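Local coordinates for D-isomer specific 2-hydroxyacid dehydrogenase family protein (Aeromonas salmonicida subsp. salmonicida, PDB 3HG7) that probably acts as an NAD-dependent oxidoreductase of the D-isomer specific 2-hydroxyacid dehydrogenase type, at residues A[53-58]-A[79-84]; A[118-123]-A[131-136]; A[158-163]-A[178-183]. The protein carries 1 engineered substitution. All coordinates share one frame; numbering follows the deposited sequence. Where two conformers were deposited one is given.

Interaction 1 of 3, residues A[53-58]-A[79-84]; sequences AEPARA and DVLLDA
Pro-55 meets Val-80 and Leu-81 mainly through carbon. Its CB is the point of contact: CG2 of Val-80 lies 3.6 Å from CB of Pro-55, and CD1 of Leu-81 reaches the same CB at 3.9 Å, with the neighbouring ring carbon CG close behind. The proline ring and the leucine side chain cross at about a right angle, and the two leucine methyls divide the residue between them. CD1 lies against CB and CG of the ring, while CD2 comes to 3.9 Å from the carbonyl oxygen of Pro-55. In Val-80, chi1 (-60°) sets CG1 anti to the carbonyl carbon and tucks CG2 between the backbone N and that carbon, and it is this CG2 branch that faces the proline.

Pro-55 opens the short helix 55-58 that follows strand 50-53, with Glu-54 at its N-cap; Val-80 and Leu-81 belong to a 3-10 turn after strand 70-73. Phe-71 of that strand also touches Leu-81. No hydrogen bond joins the two segments, and their contact is essentially apolar; a polar tie comes from Lys-59, just after the helix, which bonds the carbonyl oxygen of Val-80 and pairs with Asp-83.

Interaction 2 of 3, residues A[118-123]-A[131-136]; sequences LPLYRE and QSHPYQ
Helix 118-126 and the irregular chain that returns beside it make this surface contact, with Leu-120 and Tyr-121 on the helix facing Gln-131, Ser-132 and His-133. The phenol oxygen of Tyr-121 does the polar work. The backbone N of His-133 donates to Tyr-121 OH at 3.0 Å, with a bent N-H...O angle of 149°. That hydroxyl in turn donates to a water at 2.5 Å from OH, lying in the plane of the ring at its edge, and the water donates to the carbonyl oxygen of His-133, 2.8 Å from the water oxygen. One hydroxyl thus takes the N-H of His-133 directly and reaches its C=O through the water.

Both segments fall in the NAD-binding part of the family sequence, the second running on toward strand 142-146, the first strand in sequence of the large parallel sheet. At the edge of the tyrosine ring, CE1 of Tyr-121 approaches the carbonyl oxygen of Gln-131 to 3.3 Å.

Leu-120 supplies the apolar half. It sets CD1 over one face of the imidazole, its chi1 of 171° carrying the chain toward the histidine, in a CH-pi contact 4.2 Å from CD1 to the centroid of the His-133 ring and 17° off the normal. Its other methyl, CD2, sits 3.6 Å from CD2 of His-133 and also lies over the centre of the Tyr-121 ring. Gln-124, one helical turn on from Leu-120, holds the chain from the same helix: its OE1 bonds NE2 of His-133 and its NE2 bonds the carbonyl oxygen of Gln-131.

Interaction 3 of 3, residues A[158-163]-A[178-183]; sequences TGKHFG and GFDQVY
Lys-160 reaches out from its helix to Asp-180, and the two side chains approach from opposite directions to form a salt bridge between NZ of Lys-160 and the carboxylate atom OD1 of Asp-180. The modelled separation of NZ and OD1 is too short to be trusted, so the ammonium position is doubtful, although the pairing itself is plausible. As modelled, the lysine chain bends at chi2, chi3 and chi4 instead of running out straight. Nearer its root, CG of Lys-160 lies 3.9 Å from the carbonyl oxygen of Gly-178; that oxygen is buried by the contact and has no hydrogen-bonding partner in the model.

A second shell fixes the acid. OD2 of Asp-180 accepts a hydrogen bond from the backbone N of Val-166, whose side chain also touches Lys-160, and the Asp-180 backbone bonds to Val-166 as well. The backbone angles of Gly-178, with a positive phi of 96°, themselves call for glycine. On the lysine side, helix 150-161 ends in a Schellman motif with Gly-163 as its C-prime residue: the N of Met-164 bonds back to the carbonyl oxygen of Gly-159, and the N of Gly-163 to that of Lys-160 at 2.9 Å.

Helix 150-161 leads into strand 165-169, beside which strand 181-183 forms one outer edge of the parallel sheet; this helix and sheet layout is typical of the Rossmann-type NAD-binding domain.

How the interactions relate
The three contacts follow one another along the chain and none touches another. Interaction 1 belongs with the five-stranded parallel sheet formed by the early part of the chain, on the opposite side of the chain's centre from both others; its centre lies about 44 Å from that of interaction 2 and about 35 Å from that of interaction 3. Interactions 2 and 3 both belong to the NAD-binding part of the chain, with centres about 27 Å apart and nearest atoms about 9 Å apart. Of the two, interaction 3 borders the seven-stranded sheet, at the far end of the helix that follows a probable GxGxxG dinucleotide-binding turn, whereas interaction 2 is a peripheral surface contact about 30 Å from the chain centre.

Interaction 1 of 3, residues A[53-58]-A[79-84]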
ATOM      1  N   ALA A  53      13.684   8.733   6.171  1.00 10.26           N
ATOM      2  CA  ALA A  53      12.625   9.113   7.134  1.00 10.50           C
ATOM      3  C   ALA A  53      11.272   8.724   6.630  1.00 10.49           C
ATOM      4  O   ALA A  53      11.096   8.456   5.440  1.00  9.84           O
ATOM      5  CB  ALA A  53      12.626  10.630   7.346  1.00 10.54           C
ATOM      6  N   GLU A  54      10.298   8.700   7.544  1.00 11.02           N
ATOM      7  CA  GLU A  54       8.902   8.635   7.114  1.00 10.74           C
ATOM      8  C   GLU A  54       8.575  10.051   6.699  1.00 10.73           C
ATOM      9  O   GLU A  54       9.020  11.011   7.358  1.00  9.74           O
ATOM     10  CB  GLU A  54       7.989   8.169   8.260  1.00 11.46           C
ATOM     11  CG  GLU A  54       7.980   6.670   8.432  1.00 16.10           C
ATOM     12  CD  GLU A  54       9.138   6.183   9.277  1.00 13.37           C
ATOM     13  OE1 GLU A  54       9.142   6.493  10.485  1.00 16.38           O
ATOM     14  OE2 GLU A  54       9.989   5.419   8.764  1.00 15.71           O
ATOM     15  N   PRO A  55       7.834  10.212   5.582  1.00 10.91           N
ATOM     16  CA  PRO A  55       7.418  11.559   5.138  1.00 10.94           C
ATOM     17  C   PRO A  55       6.815  12.442   6.216  1.00 11.79           C
ATOM     18  O   PRO A  55       7.228  13.597   6.333  1.00 11.31           O
ATOM     19  CB  PRO A  55       6.374  11.252   4.078  1.00 11.04           C
ATOM     20  CG  PRO A  55       6.895  10.003   3.460  1.00 17.17           C
ATOM     21  CD  PRO A  55       7.390   9.184   4.633  1.00 11.12           C
ATOM     22  N   ALA A  56       5.869  11.918   7.007  1.00 12.77           N
ATOM     23  CA  ALA A  56       5.258  12.742   8.077  1.00 13.37           C
ATOM     24  C   ALA A  56       6.268  13.220   9.115  1.00 12.53           C
ATOM     25  O   ALA A  56       6.081  14.250   9.727  1.00 12.26           O
ATOM     26  CB  ALA A  56       4.118  12.014   8.746  1.00 14.35           C
ATOM     27  N   ARG A  57       7.330  12.468   9.344  1.00 11.25           N
ATOM     28  CA  ARG A  57       8.311  12.968  10.283  0.50 12.08           C
ATOM     29  C   ARG A  57       9.233  14.019   9.733  1.00 12.06           C
ATOM     30  O   ARG A  57       9.629  14.941  10.460  1.00 12.00           O
ATOM     31  CB  ARG A  57       9.066  11.855  10.960  0.50 12.39           C
ATOM     32  CG  ARG A  57       8.299  11.501  12.192  0.50 12.75           C
ATOM     33  CD  ARG A  57       8.939  10.464  12.951  0.50 13.12           C
ATOM     34  NE  ARG A  57      10.143  10.938  13.609  0.50 10.69           N
ATOM     35  CZ  ARG A  57      10.892  10.096  14.288  0.50 14.20           C
ATOM     36  NH1 ARG A  57      10.462   8.846  14.355  0.50  8.30           N
ATOM     37  NH2 ARG A  57      12.024  10.466  14.848  0.50  7.29           N
ATOM     38  N   ALA A  58       9.552  13.904   8.471  1.00 11.61           N
ATOM     39  CA  ALA A  58      10.432  14.893   7.837  1.00 11.87           C
ATOM     40  C   ALA A  58       9.722  16.210   7.566  1.00 13.45           C
ATOM     41  O   ALA A  58      10.330  17.276   7.657  1.00 13.11           O
ATOM     42  CB  ALA A  58      10.974  14.315   6.551  1.00 10.75           C
ATOM     43  N   ASP A  79       2.737  11.552  -0.613  1.00 21.75           N
ATOM     44  CA  ASP A  79       1.876  12.677  -0.975  1.00 23.39           C
ATOM     45  C   ASP A  79       1.992  13.905  -0.112  1.00 21.28           C
ATOM     46  O   ASP A  79       1.843  15.020  -0.601  1.00 21.62           O
ATOM     47  CB  ASP A  79       0.416  12.247  -1.110  1.00 27.62           C
ATOM     48  CG  ASP A  79       0.177  11.491  -2.371  1.00 40.75           C
ATOM     49  OD1 ASP A  79       0.486  10.282  -2.394  1.00 30.61           O
ATOM     50  OD2 ASP A  79      -0.293  12.113  -3.349  1.00 31.17           O
ATOM     51  N   VAL A  80       2.290  13.731   1.167  1.00 19.75           N
ATOM     52  CA  VAL A  80       2.407  14.885   2.040  1.00 18.90           C
ATOM     53  C   VAL A  80       3.587  15.793   1.654  1.00 18.52           C
ATOM     54  O   VAL A  80       3.632  16.955   2.042  1.00 18.98           O
ATOM     55  CB  VAL A  80       2.470  14.486   3.536  1.00 19.39           C
ATOM     56  CG1 VAL A  80       1.187  13.708   3.950  1.00 23.47           C
ATOM     57  CG2 VAL A  80       3.753  13.689   3.845  1.00 23.63           C
ATOM     58  N   LEU A  81       4.522  15.254   0.870  1.00 17.36           N
ATOM     59  CA  LEU A  81       5.707  16.000   0.421  1.00 17.07           C
ATOM     60  C   LEU A  81       5.517  16.701  -0.932  1.00 18.59           C
ATOM     61  O   LEU A  81       6.400  17.444  -1.384  1.00 17.46           O
ATOM     62  CB  LEU A  81       6.938  15.084   0.395  1.00 15.79           C
ATOM     63  CG  LEU A  81       7.234  14.272   1.663  1.00 11.16           C
ATOM     64  CD1 LEU A  81       8.352  13.288   1.389  1.00 15.09           C
ATOM     65  CD2 LEU A  81       7.620  15.205   2.824  1.00 16.50           C
ATOM     66  N   LEU A  82       4.363  16.479  -1.566  1.00 20.13           N
ATOM     67  CA  LEU A  82       4.050  17.117  -2.842  1.00 22.93           C
ATOM     68  C   LEU A  82       3.270  18.411  -2.623  1.00 25.05           C
ATOM     69  O   LEU A  82       2.934  19.122  -3.580  1.00 25.49           O
ATOM     70  CB  LEU A  82       3.263  16.169  -3.756  1.00 23.78           C
ATOM     71  CG  LEU A  82       3.757  14.726  -3.900  1.00 27.06           C
ATOM     72  CD1 LEU A  82       2.785  13.934  -4.748  1.00 24.85           C
ATOM     73  CD2 LEU A  82       5.173  14.632  -4.455  1.00 24.73           C
ATOM     74  N   ASP A  83       2.981  18.696  -1.357  1.00 26.14           N
ATOM     75  CA  ASP A  83       2.361  19.942  -0.940  1.00 28.08           C
ATOM     76  C   ASP A  83       3.113  21.113  -1.573  1.00 29.00           C
ATOM     77  O   ASP A  83       4.348  21.176  -1.513  1.00 28.62           O
ATOM     78  CB  ASP A  83       2.390  20.015   0.594  1.00 29.27           C
ATOM     79  CG  ASP A  83       1.602  21.186   1.167  1.00 38.32           C
ATOM     80  OD1 ASP A  83       1.368  22.194   0.468  1.00 30.19           O
ATOM     81  OD2 ASP A  83       1.236  21.101   2.360  1.00 30.32           O
ATOM     82  N   ALA A  84       2.357  22.016  -2.200  1.00 29.81           N
ATOM     83  CA  ALA A  84       2.910  23.187  -2.879  1.00 30.28           C
ATOM     84  C   ALA A  84       3.712  24.099  -1.945  1.00 30.35           C
ATOM     85  O   ALA A  84       4.558  24.869  -2.397  1.00 30.49           O
ATOM     86  CB  ALA A  84       1.793  23.977  -3.561  1.00 30.57           C
TER

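Interaction 2 of 3, residues A[118-123]-A[131-136]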
ATOM      1  N   LEU A 118     -13.557 -18.233   9.321  1.00  7.53           N
ATOM      2  CA  LEU A 118     -12.795 -18.420  10.562  1.00  9.25           C
ATOM      3  C   LEU A 118     -13.393 -17.692  11.751  1.00  9.54           C
ATOM      4  O   LEU A 118     -13.431 -18.259  12.850  1.00 10.32           O
ATOM      5  CB  LEU A 118     -11.302 -18.065  10.432  1.00 11.26           C
ATOM      6  CG  LEU A 118     -10.450 -18.640   9.282  1.00 18.88           C
ATOM      7  CD1 LEU A 118      -8.907 -18.627   9.566  1.00 13.06           C
ATOM      8  CD2 LEU A 118     -10.870 -19.968   8.746  1.00 12.44           C
ATOM      9  N   PRO A 119     -13.860 -16.442  11.555  1.00  9.33           N
ATOM     10  CA  PRO A 119     -14.406 -15.741  12.726  1.00 11.65           C
ATOM     11  C   PRO A 119     -15.642 -16.445  13.300  1.00 11.34           C
ATOM     12  O   PRO A 119     -15.837 -16.461  14.513  1.00 12.45           O
ATOM     13  CB  PRO A 119     -14.716 -14.332  12.177  1.00 10.94           C
ATOM     14  CG  PRO A 119     -13.836 -14.180  10.974  1.00 14.57           C
ATOM     15  CD  PRO A 119     -13.874 -15.595  10.351  1.00  9.19           C
ATOM     16  N   LEU A 120     -16.448 -17.050  12.444  1.00 11.48           N
ATOM     17  CA  LEU A 120     -17.613 -17.794  12.915  1.00 11.03           C
ATOM     18  C   LEU A 120     -17.148 -18.957  13.776  1.00 10.34           C
ATOM     19  O   LEU A 120     -17.667 -19.206  14.864  1.00 11.00           O
ATOM     20  CB  LEU A 120     -18.447 -18.295  11.711  1.00 12.32           C
ATOM     21  CG  LEU A 120     -19.591 -19.267  11.972  1.00 11.54           C
ATOM     22  CD1 LEU A 120     -20.535 -19.291  10.795  1.00 14.39           C
ATOM     23  CD2 LEU A 120     -19.107 -20.695  12.153  1.00 13.62           C
ATOM     24  N   TYR A 121     -16.119 -19.672  13.308  1.00  9.89           N
ATOM     25  CA  TYR A 121     -15.631 -20.835  14.051  1.00  9.00           C
ATOM     26  C   TYR A 121     -15.009 -20.456  15.369  1.00  9.25           C
ATOM     27  O   TYR A 121     -15.172 -21.181  16.337  1.00 10.93           O
ATOM     28  CB  TYR A 121     -14.697 -21.711  13.179  1.00  7.92           C
ATOM     29  CG  TYR A 121     -15.526 -22.411  12.136  1.00  6.64           C
ATOM     30  CD1 TYR A 121     -16.465 -23.392  12.502  1.00  8.03           C
ATOM     31  CD2 TYR A 121     -15.440 -22.047  10.792  1.00  7.73           C
ATOM     32  CE1 TYR A 121     -17.265 -23.999  11.541  1.00  8.30           C
ATOM     33  CE2 TYR A 121     -16.231 -22.631   9.844  1.00  8.34           C
ATOM     34  CZ  TYR A 121     -17.142 -23.613  10.204  1.00  6.58           C
ATOM     35  OH  TYR A 121     -17.892 -24.179   9.196  1.00 10.17           O
ATOM     36  N   ARG A 122     -14.337 -19.308  15.403  1.00 10.41           N
ATOM     37  CA  ARG A 122     -13.777 -18.770  16.635  1.00 12.99           C
ATOM     38  C   ARG A 122     -14.925 -18.491  17.657  1.00 13.43           C
ATOM     39  O   ARG A 122     -14.823 -18.839  18.847  1.00 13.52           O
ATOM     40  CB  ARG A 122     -12.966 -17.527  16.273  1.00 17.31           C
ATOM     41  CG  ARG A 122     -12.285 -16.826  17.398  1.00 34.07           C
ATOM     42  CD  ARG A 122     -11.666 -15.513  16.870  1.00 22.48           C
ATOM     43  NE  ARG A 122     -11.603 -14.506  17.932  1.00 35.63           N
ATOM     44  CZ  ARG A 122     -10.636 -14.448  18.842  1.00 25.23           C
ATOM     45  NH1 ARG A 122     -10.649 -13.485  19.772  1.00 36.25           N
ATOM     46  NH2 ARG A 122      -9.641 -15.336  18.821  1.00 36.20           N
ATOM     47  N   GLU A 123     -16.007 -17.874  17.173  1.00 13.30           N
ATOM     48  CA  GLU A 123     -17.177 -17.586  18.012  1.00 15.15           C
ATOM     49  C   GLU A 123     -17.864 -18.879  18.451  1.00 13.69           C
ATOM     50  O   GLU A 123     -18.286 -18.995  19.602  1.00 13.21           O
ATOM     51  CB  GLU A 123     -18.161 -16.632  17.305  1.00 18.03           C
ATOM     52  CG  GLU A 123     -17.667 -15.185  17.039  1.00 23.29           C
ATOM     53  CD  GLU A 123     -17.311 -14.379  18.304  1.00 21.54           C
ATOM     54  OE1 GLU A 123     -17.838 -14.660  19.405  1.00 24.09           O
ATOM     55  OE2 GLU A 123     -16.473 -13.459  18.185  1.00 26.24           O
ATOM     56  N   GLN A 131     -20.120 -27.324  15.076  1.00 12.48           N
ATOM     57  CA  GLN A 131     -21.078 -27.268  13.947  1.00 12.22           C
ATOM     58  C   GLN A 131     -20.430 -26.761  12.681  1.00 10.15           C
ATOM     59  O   GLN A 131     -19.947 -25.634  12.638  1.00  9.58           O
ATOM     60  CB  GLN A 131     -22.263 -26.355  14.252  1.00 14.11           C
ATOM     61  CG  GLN A 131     -23.293 -26.296  13.092  1.00 20.63           C
ATOM     62  CD  GLN A 131     -23.940 -27.661  12.755  1.00 16.49           C
ATOM     63  OE1 GLN A 131     -24.568 -28.301  13.608  1.00 21.68           O
ATOM     64  NE2 GLN A 131     -23.787 -28.108  11.498  1.00 21.82           N
ATOM     65  N   SER A 132     -20.424 -27.613  11.666  1.00  9.51           N
ATOM     66  CA  SER A 132     -19.870 -27.231  10.381  1.00 10.03           C
ATOM     67  C   SER A 132     -20.927 -26.526   9.547  1.00 10.43           C
ATOM     68  O   SER A 132     -22.116 -26.836   9.662  1.00 11.57           O
ATOM     69  CB  SER A 132     -19.360 -28.479   9.653  1.00 12.02           C
ATOM     70  OG  SER A 132     -18.683 -28.097   8.458  1.00 17.59           O
ATOM     71  N   HIS A 133     -20.494 -25.630   8.673  1.00 10.12           N
ATOM     72  CA  HIS A 133     -21.344 -24.891   7.725  1.00 10.20           C
ATOM     73  C   HIS A 133     -20.813 -25.026   6.298  1.00 11.99           C
ATOM     74  O   HIS A 133     -19.631 -25.288   6.122  1.00 12.49           O
ATOM     75  CB  HIS A 133     -21.366 -23.409   8.108  1.00 10.60           C
ATOM     76  CG  HIS A 133     -21.844 -23.196   9.509  1.00 13.17           C
ATOM     77  ND1 HIS A 133     -23.182 -23.017   9.817  1.00 11.66           N
ATOM     78  CD2 HIS A 133     -21.194 -23.303  10.694  1.00 11.82           C
ATOM     79  CE1 HIS A 133     -23.319 -22.973  11.136  1.00 13.87           C
ATOM     80  NE2 HIS A 133     -22.120 -23.113  11.688  1.00 12.58           N
ATOM     81  N   PRO A 134     -21.667 -24.795   5.289  1.00 11.34           N
ATOM     82  CA  PRO A 134     -21.190 -24.870   3.906  1.00 10.68           C
ATOM     83  C   PRO A 134     -20.097 -23.847   3.593  1.00 10.25           C
ATOM     84  O   PRO A 134     -20.085 -22.726   4.085  1.00 11.85           O
ATOM     85  CB  PRO A 134     -22.422 -24.527   3.064  1.00 12.06           C
ATOM     86  CG  PRO A 134     -23.571 -24.473   3.986  1.00 17.47           C
ATOM     87  CD  PRO A 134     -23.143 -24.680   5.373  1.00 11.86           C
ATOM     88  N   TYR A 135     -19.205 -24.246   2.706  1.00  9.54           N
ATOM     89  CA  TYR A 135     -18.234 -23.324   2.160  1.00  8.97           C
ATOM     90  C   TYR A 135     -17.877 -23.794   0.755  1.00  9.52           C
ATOM     91  O   TYR A 135     -18.280 -24.889   0.328  1.00  7.59           O
ATOM     92  CB  TYR A 135     -17.016 -23.242   3.067  1.00 10.10           C
ATOM     93  CG  TYR A 135     -16.179 -24.503   3.160  1.00  7.67           C
ATOM     94  CD1 TYR A 135     -15.117 -24.737   2.239  1.00 11.49           C
ATOM     95  CD2 TYR A 135     -16.380 -25.414   4.172  1.00 11.22           C
ATOM     96  CE1 TYR A 135     -14.329 -25.887   2.352  1.00  8.04           C
ATOM     97  CE2 TYR A 135     -15.593 -26.567   4.277  1.00  8.99           C
ATOM     98  CZ  TYR A 135     -14.554 -26.757   3.388  1.00 11.08           C
ATOM     99  OH  TYR A 135     -13.797 -27.883   3.523  1.00  9.97           O
ATOM    100  N   GLN A 136     -17.144 -22.951   0.034  1.00 12.41           N
ATOM    101  CA  GLN A 136     -16.626 -23.313  -1.286  1.00 14.87           C
ATOM    102  C   GLN A 136     -15.113 -23.154  -1.349  1.00 12.68           C
ATOM    103  O   GLN A 136     -14.523 -22.412  -0.580  1.00 11.68           O
ATOM    104  CB  GLN A 136     -17.263 -22.454  -2.398  1.00 18.37           C
ATOM    105  CG  GLN A 136     -18.784 -22.623  -2.549  1.00 36.77           C
ATOM    106  CD  GLN A 136     -19.266 -22.543  -3.996  1.00 21.53           C
ATOM    107  OE1 GLN A 136     -18.513 -22.175  -4.901  1.00 37.58           O
ATOM    108  NE2 GLN A 136     -20.530 -22.913  -4.220  1.00 37.36           N
TER
HETATM  109  O   HOH W   1     -17.742 -23.319   6.892  1.00 12.64           O

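Interaction 3 of 3, residues A[158-163]-A[178-183]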
ATOM      1  N   THR A 158      -0.443 -15.619  -7.108  1.00 16.33           N
ATOM      2  CA  THR A 158      -1.078 -16.312  -5.988  1.00 15.72           C
ATOM      3  C   THR A 158      -2.488 -16.778  -6.328  1.00 14.95           C
ATOM      4  O   THR A 158      -2.849 -17.905  -6.002  1.00 14.01           O
ATOM      5  CB  THR A 158      -1.061 -15.476  -4.694  1.00 16.80           C
ATOM      6  OG1 THR A 158       0.242 -14.904  -4.540  1.00 18.70           O
ATOM      7  CG2 THR A 158      -1.395 -16.360  -3.471  1.00 17.80           C
ATOM      8  N   GLY A 159      -3.289 -15.941  -6.987  1.00 15.02           N
ATOM      9  CA  GLY A 159      -4.622 -16.404  -7.413  1.00 15.87           C
ATOM     10  C   GLY A 159      -4.555 -17.602  -8.353  1.00 16.56           C
ATOM     11  O   GLY A 159      -5.278 -18.591  -8.165  1.00 15.79           O
ATOM     12  N   LYS A 160      -3.671 -17.532  -9.345  1.00 17.18           N
ATOM     13  CA  LYS A 160      -3.481 -18.634 -10.283  1.00 17.71           C
ATOM     14  C   LYS A 160      -3.027 -19.895  -9.543  1.00 15.57           C
ATOM     15  O   LYS A 160      -3.495 -20.987  -9.842  1.00 14.26           O
ATOM     16  CB  LYS A 160      -2.524 -18.247 -11.438  1.00 19.21           C
ATOM     17  CG  LYS A 160      -3.274 -17.887 -12.731  1.00 27.53           C
ATOM     18  CD  LYS A 160      -3.438 -19.129 -13.653  1.00 22.70           C
ATOM     19  CE  LYS A 160      -4.860 -19.356 -14.197  1.00 27.40           C
ATOM     20  NZ  LYS A 160      -5.539 -18.097 -14.573  1.00 23.94           N
ATOM     21  N   HIS A 161      -2.155 -19.728  -8.555  1.00 14.40           N
ATOM     22  CA  HIS A 161      -1.747 -20.830  -7.681  1.00 14.39           C
ATOM     23  C   HIS A 161      -2.962 -21.480  -7.008  1.00 15.46           C
ATOM     24  O   HIS A 161      -3.032 -22.713  -6.881  1.00 16.39           O
ATOM     25  CB  HIS A 161      -0.792 -20.362  -6.585  1.00 14.10           C
ATOM     26  CG  HIS A 161      -0.452 -21.442  -5.615  1.00 14.42           C
ATOM     27  ND1 HIS A 161       0.401 -22.483  -5.930  1.00 15.65           N
ATOM     28  CD2 HIS A 161      -0.951 -21.723  -4.388  1.00 14.69           C
ATOM     29  CE1 HIS A 161       0.477 -23.311  -4.902  1.00 14.57           C
ATOM     30  NE2 HIS A 161      -0.348 -22.882  -3.962  1.00 15.97           N
ATOM     31  N   PHE A 162      -3.919 -20.650  -6.602  1.00 15.25           N
ATOM     32  CA  PHE A 162      -5.143 -21.175  -5.958  1.00 15.89           C
ATOM     33  C   PHE A 162      -6.216 -21.594  -6.967  1.00 17.36           C
ATOM     34  O   PHE A 162      -7.334 -21.962  -6.604  1.00 18.12           O
ATOM     35  CB  PHE A 162      -5.650 -20.187  -4.880  1.00 14.12           C
ATOM     36  CG  PHE A 162      -4.865 -20.246  -3.614  1.00 19.65           C
ATOM     37  CD1 PHE A 162      -4.973 -21.325  -2.751  1.00 12.86           C
ATOM     38  CD2 PHE A 162      -3.974 -19.225  -3.295  1.00 12.91           C
ATOM     39  CE1 PHE A 162      -4.218 -21.382  -1.577  1.00 19.52           C
ATOM     40  CE2 PHE A 162      -3.232 -19.270  -2.115  1.00 20.35           C
ATOM     41  CZ  PHE A 162      -3.342 -20.339  -1.264  1.00 12.39           C
ATOM     42  N   GLY A 163      -5.840 -21.600  -8.244  1.00 17.28           N
ATOM     43  CA  GLY A 163      -6.695 -22.192  -9.271  1.00 16.67           C
ATOM     44  C   GLY A 163      -7.783 -21.228  -9.683  1.00 16.03           C
ATOM     45  O   GLY A 163      -8.773 -21.633 -10.286  1.00 15.74           O
ATOM     46  N   GLY A 178       1.231 -13.489 -14.887  1.00 30.32           N
ATOM     47  CA  GLY A 178       0.303 -13.857 -13.817  1.00 28.89           C
ATOM     48  C   GLY A 178      -1.152 -13.599 -14.155  1.00 27.19           C
ATOM     49  O   GLY A 178      -2.032 -14.241 -13.599  1.00 26.54           O
ATOM     50  N   PHE A 179      -1.408 -12.644 -15.045  1.00 26.59           N
ATOM     51  CA  PHE A 179      -2.765 -12.362 -15.512  1.00 26.07           C
ATOM     52  C   PHE A 179      -3.149 -13.205 -16.752  1.00 26.01           C
ATOM     53  O   PHE A 179      -2.420 -13.240 -17.758  1.00 25.50           O
ATOM     54  CB  PHE A 179      -2.933 -10.872 -15.834  1.00 25.60           C
ATOM     55  CG  PHE A 179      -2.726  -9.957 -14.662  1.00 40.25           C
ATOM     56  CD1 PHE A 179      -3.816  -9.489 -13.933  1.00 26.09           C
ATOM     57  CD2 PHE A 179      -1.447  -9.542 -14.291  1.00 25.53           C
ATOM     58  CE1 PHE A 179      -3.639  -8.630 -12.832  1.00 40.33           C
ATOM     59  CE2 PHE A 179      -1.264  -8.690 -13.195  1.00 40.34           C
ATOM     60  CZ  PHE A 179      -2.370  -8.233 -12.469  1.00 25.85           C
ATOM     61  N   ASP A 180      -4.301 -13.872 -16.682  1.00 25.76           N
ATOM     62  CA  ASP A 180      -4.881 -14.540 -17.856  1.00 26.03           C
ATOM     63  C   ASP A 180      -5.128 -13.583 -19.016  1.00 26.67           C
ATOM     64  O   ASP A 180      -4.876 -13.902 -20.193  1.00 26.62           O
ATOM     65  CB  ASP A 180      -6.200 -15.198 -17.477  1.00 25.61           C
ATOM     66  CG  ASP A 180      -6.010 -16.346 -16.528  1.00 31.54           C
ATOM     67  OD1 ASP A 180      -4.891 -16.902 -16.498  1.00 26.05           O
ATOM     68  OD2 ASP A 180      -6.972 -16.700 -15.817  1.00 25.30           O
ATOM     69  N   GLN A 181      -5.657 -12.416 -18.671  1.00 26.99           N
ATOM     70  CA  GLN A 181      -5.951 -11.370 -19.628  1.00 27.80           C
ATOM     71  C   GLN A 181      -5.876 -10.042 -18.879  1.00 29.45           C
ATOM     72  O   GLN A 181      -6.201  -9.964 -17.682  1.00 29.85           O
ATOM     73  CB  GLN A 181      -7.339 -11.588 -20.242  1.00 27.31           C
ATOM     74  CG  GLN A 181      -7.664 -10.668 -21.393  1.00 48.35           C
ATOM     75  CD  GLN A 181      -7.687 -11.382 -22.722  1.00 27.52           C
ATOM     76  OE1 GLN A 181      -6.638 -11.632 -23.325  1.00 48.45           O
ATOM     77  NE2 GLN A 181      -8.889 -11.699 -23.200  1.00 48.45           N
ATOM     78  N   VAL A 182      -5.388  -9.017 -19.567  1.00 30.32           N
ATOM     79  CA  VAL A 182      -5.416  -7.672 -19.033  1.00 31.23           C
ATOM     80  C   VAL A 182      -6.288  -6.771 -19.894  1.00 32.50           C
ATOM     81  O   VAL A 182      -6.140  -6.720 -21.123  1.00 32.56           O
ATOM     82  CB  VAL A 182      -4.016  -7.074 -18.856  1.00 31.46           C
ATOM     83  CG1 VAL A 182      -4.114  -5.723 -18.154  1.00 22.88           C
ATOM     84  CG2 VAL A 182      -3.138  -8.021 -18.040  1.00 22.84           C
ATOM     85  N   TYR A 183      -7.222  -6.097 -19.233  1.00 33.70           N
ATOM     86  CA  TYR A 183      -8.158  -5.211 -19.889  1.00 35.76           C
ATOM     87  C   TYR A 183      -7.923  -3.799 -19.411  1.00 36.94           C
ATOM     88  O   TYR A 183      -6.995  -3.529 -18.633  1.00 37.31           O
ATOM     89  CB  TYR A 183      -9.599  -5.627 -19.587  1.00 37.08           C
ATOM     90  CG  TYR A 183      -9.968  -6.987 -20.114  1.00 41.20           C
ATOM     91  CD1 TYR A 183     -10.401  -7.152 -21.429  1.00 37.84           C
ATOM     92  CD2 TYR A 183      -9.889  -8.111 -19.297  1.00 37.75           C
ATOM     93  CE1 TYR A 183     -10.742  -8.402 -21.916  1.00 41.39           C
ATOM     94  CE2 TYR A 183     -10.230  -9.360 -19.768  1.00 41.21           C
ATOM     95  CZ  TYR A 183     -10.658  -9.502 -21.072  1.00 38.06           C
ATOM     96  OH  TYR A 183     -10.991 -10.748 -21.541  1.00 41.59           O
TER